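Local structure of YfkN protein (Bacillus subtilis subsp. subtilis, 3GVE) at residues A[68-80]-A[328-340]. The protein belongs to the calcineurin-like phosphoesterase family of metal-binding proteins and carries a manganese ion and a magnesium ion side by side. Sequence-based numbering, arbitrary orientation.
Sequences GNPLGEYAVKYQK and IQQTHQNTLEYVR
Y338 lays its ring across helix 70-80 and is gripped there by its hydroxyl, which donates to E73 OE2 (OH to OE2, 2.8 Å) and accepts from K77 NZ (NZ to OH, 2.9 Å). Both partners stand at the ring's edge, in its plane; the carboxylate, met on its anti side, is turned 89° from the ring. CG anti to the backbone N (chi1 161°) sends the Y338 ring out from its own helix into a hole among E73, Y74, K77 and Y78. Y74 answers as a knob in the reverse direction: the N334 and T335 backbone lies over one face of its ring, and Y74 CB lies 3.4 Å from T335 OG1. L71 makes a third knob, its CD1 meeting I328 CG1 tip to tip at 3.9 Å. This reciprocal knobs-into-holes packing joins segments 70-80 and 328-340, whose axes cross at 93° and approach to 9.2 Å; they are parts of helix 70-85, in the calcineurin-like phosphoesterase family region, and of the C-terminal helix 322-340. At the N-terminal turn of helix 70-85, P70 CB presses against V339 CG2 at a tight 3.5 Å. The same T335 OG1 that meets Y74 donates to T331 O, from the face opposite T335 N, so one carbonyl takes two bonds. Q330 NE2 holds N334 OD1 (3.0 Å), steadying the amide beside Y74. H332, whose CB points away from helix 70-80, hydrogen-bonds through ND1 to Y29 OH, while helix 91-98 covers L71, I328 and T331.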
ATOM      1  N   GLY A  68       1.145   6.823  -6.914  1.00 10.05           N
ATOM      2  CA  GLY A  68       0.758   5.864  -5.896  1.00 11.72           C
ATOM      3  C   GLY A  68      -0.711   5.496  -5.837  1.00 12.35           C
ATOM      4  O   GLY A  68      -1.069   4.438  -5.367  1.00 14.55           O
ATOM      5  N   ASN A  69      -1.565   6.394  -6.305  1.00 11.57           N
ATOM      6  CA  ASN A  69      -3.012   6.159  -6.282  1.00 11.75           C
ATOM      7  C   ASN A  69      -3.661   6.521  -7.623  1.00 12.01           C
ATOM      8  O   ASN A  69      -2.974   6.919  -8.527  1.00 12.03           O
ATOM      9  CB  ASN A  69      -3.679   6.828  -5.067  1.00 11.97           C
ATOM     10  CG  ASN A  69      -3.756   8.351  -5.163  1.00 11.19           C
ATOM     11  OD1 ASN A  69      -4.069   9.029  -4.188  1.00 13.58           O
ATOM     12  ND2 ASN A  69      -3.516   8.876  -6.327  1.00 10.20           N
ATOM     13  N   PRO A  70      -4.976   6.376  -7.759  1.00 12.07           N
ATOM     14  CA  PRO A  70      -5.610   6.674  -9.051  1.00 11.91           C
ATOM     15  C   PRO A  70      -5.569   8.146  -9.481  1.00 11.46           C
ATOM     16  O   PRO A  70      -5.692   8.401 -10.653  1.00 12.19           O
ATOM     17  CB  PRO A  70      -7.049   6.177  -8.851  1.00 12.86           C
ATOM     18  CG  PRO A  70      -6.875   5.030  -7.923  1.00 13.15           C
ATOM     19  CD  PRO A  70      -5.835   5.504  -6.935  1.00 13.10           C
ATOM     20  N   LEU A  71      -5.372   9.080  -8.560  1.00 11.06           N
ATOM     21  CA  LEU A  71      -5.216  10.481  -8.942  1.00 10.70           C
ATOM     22  C   LEU A  71      -3.908  10.679  -9.713  1.00 10.24           C
ATOM     23  O   LEU A  71      -3.880  11.366 -10.712  1.00 11.00           O
ATOM     24  CB  LEU A  71      -5.295  11.403  -7.720  1.00 10.66           C
ATOM     25  CG  LEU A  71      -5.243  12.891  -8.070  1.00 11.65           C
ATOM     26  CD1 LEU A  71      -6.147  13.721  -7.162  1.00 12.27           C
ATOM     27  CD2 LEU A  71      -3.824  13.432  -8.093  1.00 12.10           C
ATOM     28  N   GLY A  72      -2.843  10.031  -9.260  1.00 10.11           N
ATOM     29  CA  GLY A  72      -1.586  10.061  -9.982  1.00 10.48           C
ATOM     30  C   GLY A  72      -1.706   9.410 -11.349  1.00 10.72           C
ATOM     31  O   GLY A  72      -1.119   9.871 -12.312  1.00 10.95           O
ATOM     32  N   GLU A  73      -2.472   8.323 -11.414  1.00 10.33           N
ATOM     33  CA  GLU A  73      -2.746   7.622 -12.678  1.00 11.97           C
ATOM     34  C   GLU A  73      -3.553   8.506 -13.620  1.00 11.90           C
ATOM     35  O   GLU A  73      -3.288   8.574 -14.796  1.00 12.37           O
ATOM     36  CB  GLU A  73      -3.582   6.370 -12.431  1.00 14.63           C
ATOM     37  CG  GLU A  73      -2.876   5.236 -11.822  1.00 17.60           C
ATOM     38  CD  GLU A  73      -3.857   4.128 -11.406  1.00 22.65           C
ATOM     39  OE1 GLU A  73      -3.469   3.329 -10.555  1.00 24.53           O
ATOM     40  OE2 GLU A  73      -5.016   4.076 -11.902  1.00 25.22           O
ATOM     41  N   TYR A  74      -4.551   9.180 -13.075  1.00 11.59           N
ATOM     42  CA  TYR A  74      -5.366  10.074 -13.873  1.00 11.38           C
ATOM     43  C   TYR A  74      -4.484  11.126 -14.568  1.00 11.58           C
ATOM     44  O   TYR A  74      -4.646  11.428 -15.737  1.00 12.65           O
ATOM     45  CB  TYR A  74      -6.457  10.746 -13.013  1.00 12.05           C
ATOM     46  CG  TYR A  74      -7.219  11.771 -13.819  1.00 13.28           C
ATOM     47  CD1 TYR A  74      -8.267  11.387 -14.636  1.00 13.18           C
ATOM     48  CD2 TYR A  74      -6.840  13.104 -13.827  1.00 15.95           C
ATOM     49  CE1 TYR A  74      -8.934  12.291 -15.401  1.00 15.08           C
ATOM     50  CE2 TYR A  74      -7.509  14.023 -14.603  1.00 17.23           C
ATOM     51  CZ  TYR A  74      -8.555  13.610 -15.379  1.00 17.22           C
ATOM     52  OH  TYR A  74      -9.233  14.515 -16.164  1.00 19.46           O
ATOM     53  N   ALA A  75      -3.525  11.682 -13.838  1.00 12.02           N
ATOM     54  CA  ALA A  75      -2.694  12.723 -14.393  1.00 12.81           C
ATOM     55  C   ALA A  75      -1.853  12.255 -15.581  1.00 12.04           C
ATOM     56  O   ALA A  75      -1.817  12.881 -16.622  1.00 13.16           O
ATOM     57  CB  ALA A  75      -1.841  13.338 -13.333  1.00 13.34           C
ATOM     58  N   VAL A  76      -1.201  11.119 -15.396  1.00 11.77           N
ATOM     59  CA  VAL A  76      -0.376  10.592 -16.463  1.00 12.60           C
ATOM     60  C   VAL A  76      -1.211  10.125 -17.668  1.00 13.57           C
ATOM     61  O   VAL A  76      -0.800  10.302 -18.789  1.00 15.95           O
ATOM     62  CB  VAL A  76       0.636   9.532 -15.937  1.00 14.34           C
ATOM     63  CG1 VAL A  76      -0.033   8.215 -15.615  1.00 15.80           C
ATOM     64  CG2 VAL A  76       1.772   9.340 -16.910  1.00 15.30           C
ATOM     65  N   LYS A  77      -2.386   9.562 -17.428  1.00 12.11           N
ATOM     66  CA  LYS A  77      -3.202   9.065 -18.532  1.00 12.16           C
ATOM     67  C   LYS A  77      -3.899  10.190 -19.286  1.00 12.87           C
ATOM     68  O   LYS A  77      -3.888  10.199 -20.500  1.00 14.86           O
ATOM     69  CB  LYS A  77      -4.216   8.038 -18.028  1.00 12.84           C
ATOM     70  CG  LYS A  77      -3.582   6.740 -17.589  1.00 14.89           C
ATOM     71  CD  LYS A  77      -4.644   5.716 -17.243  1.00 15.92           C
ATOM     72  CE  LYS A  77      -4.041   4.421 -16.762  1.00 17.04           C
ATOM     73  NZ  LYS A  77      -5.103   3.378 -16.604  1.00 17.79           N
ATOM     74  N   TYR A  78      -4.506  11.121 -18.569  1.00 12.91           N
ATOM     75  CA  TYR A  78      -5.313  12.170 -19.196  1.00 13.39           C
ATOM     76  C   TYR A  78      -4.579  13.458 -19.552  1.00 15.09           C
ATOM     77  O   TYR A  78      -5.047  14.206 -20.383  1.00 16.91           O
ATOM     78  CB  TYR A  78      -6.545  12.486 -18.341  1.00 13.78           C
ATOM     79  CG  TYR A  78      -7.607  11.413 -18.421  1.00 14.45           C
ATOM     80  CD1 TYR A  78      -8.737  11.574 -19.225  1.00 15.51           C
ATOM     81  CD2 TYR A  78      -7.469  10.231 -17.720  1.00 15.55           C
ATOM     82  CE1 TYR A  78      -9.694  10.579 -19.293  1.00 16.83           C
ATOM     83  CE2 TYR A  78      -8.404   9.251 -17.798  1.00 16.35           C
ATOM     84  CZ  TYR A  78      -9.517   9.433 -18.577  1.00 17.56           C
ATOM     85  OH  TYR A  78     -10.446   8.439 -18.643  1.00 20.02           O
ATOM     86  N   GLN A  79      -3.441  13.714 -18.913  1.00 14.66           N
ATOM     87  CA  GLN A  79      -2.733  14.972 -19.088  1.00 14.96           C
ATOM     88  C   GLN A  79      -1.256  14.850 -19.464  1.00 15.61           C
ATOM     89  O   GLN A  79      -0.549  15.827 -19.416  1.00 15.36           O
ATOM     90  CB  GLN A  79      -2.895  15.821 -17.825  1.00 16.38           C
ATOM     91  CG  GLN A  79      -4.344  15.935 -17.377  1.00 18.04           C
ATOM     92  CD  GLN A  79      -4.550  16.939 -16.278  1.00 20.57           C
ATOM     93  OE1 GLN A  79      -3.601  17.419 -15.677  1.00 22.41           O
ATOM     94  NE2 GLN A  79      -5.799  17.248 -15.995  1.00 21.22           N
ATOM     95  N   LYS A  80      -0.807  13.668 -19.863  1.00 16.39           N
ATOM     96  CA  LYS A  80       0.597  13.457 -20.171  1.00 17.94           C
ATOM     97  C   LYS A  80       1.160  14.480 -21.153  1.00 16.92           C
ATOM     98  O   LYS A  80       2.185  15.077 -20.906  1.00 16.62           O
ATOM     99  CB  LYS A  80       0.846  12.036 -20.700  1.00 21.79           C
ATOM    100  CG  LYS A  80       2.321  11.751 -20.998  1.00 25.62           C
ATOM    101  CD  LYS A  80       2.602  10.284 -21.257  1.00 28.66           C
ATOM    102  CE  LYS A  80       3.933  10.141 -21.938  1.00 31.07           C
ATOM    103  NZ  LYS A  80       4.986   9.697 -21.004  1.00 32.34           N
ATOM    104  N   ILE A 328      -7.416  21.133  -5.863  1.00 11.16           N
ATOM    105  CA  ILE A 328      -7.460  19.793  -6.445  1.00 11.23           C
ATOM    106  C   ILE A 328      -8.859  19.283  -6.815  1.00 11.49           C
ATOM    107  O   ILE A 328      -8.975  18.290  -7.458  1.00 11.42           O
ATOM    108  CB  ILE A 328      -6.789  18.765  -5.484  1.00 11.08           C
ATOM    109  CG1 ILE A 328      -6.316  17.527  -6.252  1.00 11.05           C
ATOM    110  CG2 ILE A 328      -7.744  18.396  -4.341  1.00 11.20           C
ATOM    111  CD1 ILE A 328      -5.184  17.808  -7.243  1.00 11.99           C
ATOM    112  N   GLN A 329      -9.906  19.976  -6.390  1.00 12.67           N
ATOM    113  CA  GLN A 329     -11.277  19.474  -6.523  1.00 14.06           C
ATOM    114  C   GLN A 329     -11.640  18.929  -7.905  1.00 13.43           C
ATOM    115  O   GLN A 329     -12.146  17.831  -8.013  1.00 13.21           O
ATOM    116  CB  GLN A 329     -12.287  20.555  -6.133  1.00 16.50           C
ATOM    117  CG  GLN A 329     -13.709  20.098  -6.270  1.00 19.37           C
ATOM    118  CD  GLN A 329     -14.618  20.928  -5.429  1.00 22.79           C
ATOM    119  OE1 GLN A 329     -14.571  20.879  -4.228  1.00 23.12           O
ATOM    120  NE2 GLN A 329     -15.445  21.721  -6.077  1.00 25.29           N
ATOM    121  N   GLN A 330     -11.383  19.707  -8.947  1.00 13.25           N
ATOM    122  CA  GLN A 330     -11.768  19.281 -10.301  1.00 14.31           C
ATOM    123  C   GLN A 330     -11.037  17.997 -10.687  1.00 12.93           C
ATOM    124  O   GLN A 330     -11.613  17.090 -11.223  1.00 12.79           O
ATOM    125  CB  GLN A 330     -11.524  20.370 -11.348  1.00 16.95           C
ATOM    126  CG  GLN A 330     -12.186  20.050 -12.699  1.00 21.32           C
ATOM    127  CD  GLN A 330     -13.666  19.693 -12.538  1.00 24.52           C
ATOM    128  OE1 GLN A 330     -14.448  20.503 -12.065  1.00 26.59           O
ATOM    129  NE2 GLN A 330     -14.035  18.462 -12.890  1.00 24.53           N
ATOM    130  N   THR A 331      -9.747  17.951 -10.395  1.00 11.92           N
ATOM    131  CA  THR A 331      -8.953  16.757 -10.681  1.00 12.17           C
ATOM    132  C   THR A 331      -9.455  15.550  -9.888  1.00 12.40           C
ATOM    133  O   THR A 331      -9.541  14.458 -10.391  1.00 12.78           O
ATOM    134  CB  THR A 331      -7.469  16.989 -10.342  1.00 12.99           C
ATOM    135  OG1 THR A 331      -6.974  18.085 -11.110  1.00 14.30           O
ATOM    136  CG2 THR A 331      -6.641  15.740 -10.650  1.00 13.27           C
ATOM    137  N   HIS A 332      -9.755  15.784  -8.626  1.00 12.65           N
ATOM    138  CA  HIS A 332     -10.316  14.752  -7.769  1.00 12.52           C
ATOM    139  C   HIS A 332     -11.631  14.210  -8.340  1.00 12.31           C
ATOM    140  O   HIS A 332     -11.816  13.019  -8.423  1.00 13.26           O
ATOM    141  CB  HIS A 332     -10.488  15.312  -6.363  1.00 11.79           C
ATOM    142  CG  HIS A 332     -11.228  14.403  -5.435  1.00 12.16           C
ATOM    143  ND1 HIS A 332     -10.740  13.182  -5.024  1.00 12.44           N
ATOM    144  CD2 HIS A 332     -12.438  14.541  -4.854  1.00 13.20           C
ATOM    145  CE1 HIS A 332     -11.613  12.617  -4.215  1.00 12.61           C
ATOM    146  NE2 HIS A 332     -12.648  13.422  -4.093  1.00 12.32           N
ATOM    147  N   GLN A 333     -12.514  15.106  -8.764  1.00 12.83           N
ATOM    148  CA  GLN A 333     -13.790  14.678  -9.361  1.00 13.77           C
ATOM    149  C   GLN A 333     -13.583  13.942 -10.678  1.00 13.63           C
ATOM    150  O   GLN A 333     -14.257  12.966 -10.941  1.00 14.19           O
ATOM    151  CB  GLN A 333     -14.753  15.854  -9.508  1.00 14.68           C
ATOM    152  CG  GLN A 333     -15.180  16.373  -8.149  1.00 16.72           C
ATOM    153  CD  GLN A 333     -16.129  17.522  -8.219  1.00 18.36           C
ATOM    154  OE1 GLN A 333     -16.641  17.848  -9.276  1.00 19.61           O
ATOM    155  NE2 GLN A 333     -16.380  18.134  -7.085  1.00 19.38           N
ATOM    156  N   ASN A 334     -12.611  14.376 -11.466  1.00 14.04           N
ATOM    157  CA  ASN A 334     -12.261  13.668 -12.690  1.00 14.25           C
ATOM    158  C   ASN A 334     -11.703  12.280 -12.394  1.00 13.43           C
ATOM    159  O   ASN A 334     -11.933  11.329 -13.118  1.00 14.73           O
ATOM    160  CB  ASN A 334     -11.249  14.481 -13.519  1.00 16.16           C
ATOM    161  CG  ASN A 334     -11.848  15.759 -14.095  1.00 18.23           C
ATOM    162  OD1 ASN A 334     -13.051  15.945 -14.107  1.00 19.54           O
ATOM    163  ND2 ASN A 334     -10.997  16.635 -14.564  1.00 19.83           N
ATOM    164  N   THR A 335     -10.945  12.184 -11.309  1.00 13.30           N
ATOM    165  CA  THR A 335     -10.404  10.906 -10.875  1.00 13.43           C
ATOM    166  C   THR A 335     -11.514   9.941 -10.424  1.00 14.31           C
ATOM    167  O   THR A 335     -11.477   8.770 -10.732  1.00 15.19           O
ATOM    168  CB  THR A 335      -9.338  11.102  -9.774  1.00 12.90           C
ATOM    169  OG1 THR A 335      -8.252  11.851 -10.322  1.00 13.12           O
ATOM    170  CG2 THR A 335      -8.803   9.772  -9.270  1.00 12.94           C
ATOM    171  N   LEU A 336     -12.482  10.456  -9.684  1.00 14.63           N
ATOM    172  CA  LEU A 336     -13.621   9.633  -9.306  1.00 13.86           C
ATOM    173  C   LEU A 336     -14.294   9.049 -10.552  1.00 15.22           C
ATOM    174  O   LEU A 336     -14.623   7.892 -10.574  1.00 15.82           O
ATOM    175  CB  LEU A 336     -14.629  10.446  -8.508  1.00 14.04           C
ATOM    176  CG  LEU A 336     -14.224  10.929  -7.121  1.00 14.20           C
ATOM    177  CD1 LEU A 336     -15.296  11.839  -6.551  1.00 15.00           C
ATOM    178  CD2 LEU A 336     -13.918   9.796  -6.143  1.00 15.60           C
ATOM    179  N   GLU A 337     -14.480   9.860 -11.584  1.00 16.20           N
ATOM    180  CA  GLU A 337     -15.116   9.393 -12.813  1.00 18.33           C
ATOM    181  C   GLU A 337     -14.258   8.306 -13.443  1.00 17.79           C
ATOM    182  O   GLU A 337     -14.737   7.283 -13.894  1.00 17.62           O
ATOM    183  CB  GLU A 337     -15.309  10.563 -13.772  1.00 22.18           C
ATOM    184  CG  GLU A 337     -16.025  10.229 -15.073  1.00 27.26           C
ATOM    185  CD  GLU A 337     -16.273  11.444 -15.963  1.00 32.36           C
ATOM    186  OE1 GLU A 337     -17.323  11.486 -16.635  1.00 33.57           O
ATOM    187  OE2 GLU A 337     -15.426  12.350 -16.021  1.00 35.00           O
ATOM    188  N   TYR A 338     -12.959   8.555 -13.464  1.00 17.22           N
ATOM    189  CA  TYR A 338     -11.988   7.631 -14.029  1.00 18.04           C
ATOM    190  C   TYR A 338     -12.017   6.270 -13.325  1.00 18.80           C
ATOM    191  O   TYR A 338     -11.981   5.228 -13.965  1.00 19.69           O
ATOM    192  CB  TYR A 338     -10.596   8.266 -13.941  1.00 18.34           C
ATOM    193  CG  TYR A 338      -9.441   7.310 -14.068  1.00 17.04           C
ATOM    194  CD1 TYR A 338      -9.184   6.648 -15.247  1.00 15.36           C
ATOM    195  CD2 TYR A 338      -8.601   7.086 -13.003  1.00 17.78           C
ATOM    196  CE1 TYR A 338      -8.123   5.772 -15.347  1.00 15.82           C
ATOM    197  CE2 TYR A 338      -7.566   6.232 -13.091  1.00 17.35           C
ATOM    198  CZ  TYR A 338      -7.312   5.572 -14.251  1.00 16.95           C
ATOM    199  OH  TYR A 338      -6.251   4.708 -14.313  1.00 17.95           O
ATOM    200  N   VAL A 339     -12.091   6.294 -12.008  1.00 19.60           N
ATOM    201  CA  VAL A 339     -12.073   5.080 -11.207  1.00 20.64           C
ATOM    202  C   VAL A 339     -13.370   4.276 -11.312  1.00 22.04           C
ATOM    203  O   VAL A 339     -13.360   3.054 -11.245  1.00 23.45           O
ATOM    204  CB  VAL A 339     -11.836   5.424  -9.737  1.00 21.06           C
ATOM    205  CG1 VAL A 339     -12.079   4.239  -8.885  1.00 21.95           C
ATOM    206  CG2 VAL A 339     -10.421   5.933  -9.557  1.00 21.10           C
ATOM    207  N   ARG A 340     -14.470   4.988 -11.470  1.00 22.43           N
ATOM    208  CA  ARG A 340     -15.786   4.373 -11.488  1.00 24.84           C
ATOM    209  C   ARG A 340     -16.097   3.776 -12.856  1.00 27.15           C
ATOM    210  O   ARG A 340     -16.913   2.860 -12.977  1.00 27.70           O
ATOM    211  CB  ARG A 340     -16.840   5.393 -11.045  1.00 24.96           C
ATOM    212  CG  ARG A 340     -16.899   5.549  -9.527  1.00 26.12           C
ATOM    213  CD  ARG A 340     -17.385   6.904  -9.130  1.00 25.79           C
ATOM    214  NE  ARG A 340     -17.339   7.169  -7.694  1.00 25.21           N
ATOM    215  CZ  ARG A 340     -17.772   8.307  -7.169  1.00 26.26           C
ATOM    216  NH1 ARG A 340     -17.712   8.526  -5.863  1.00 28.60           N
ATOM    217  NH2 ARG A 340     -18.295   9.232  -7.969  1.00 24.71           N
TER
HETATM  218  O   HOH W   1      -7.996  17.925 -13.764  1.00 27.89           O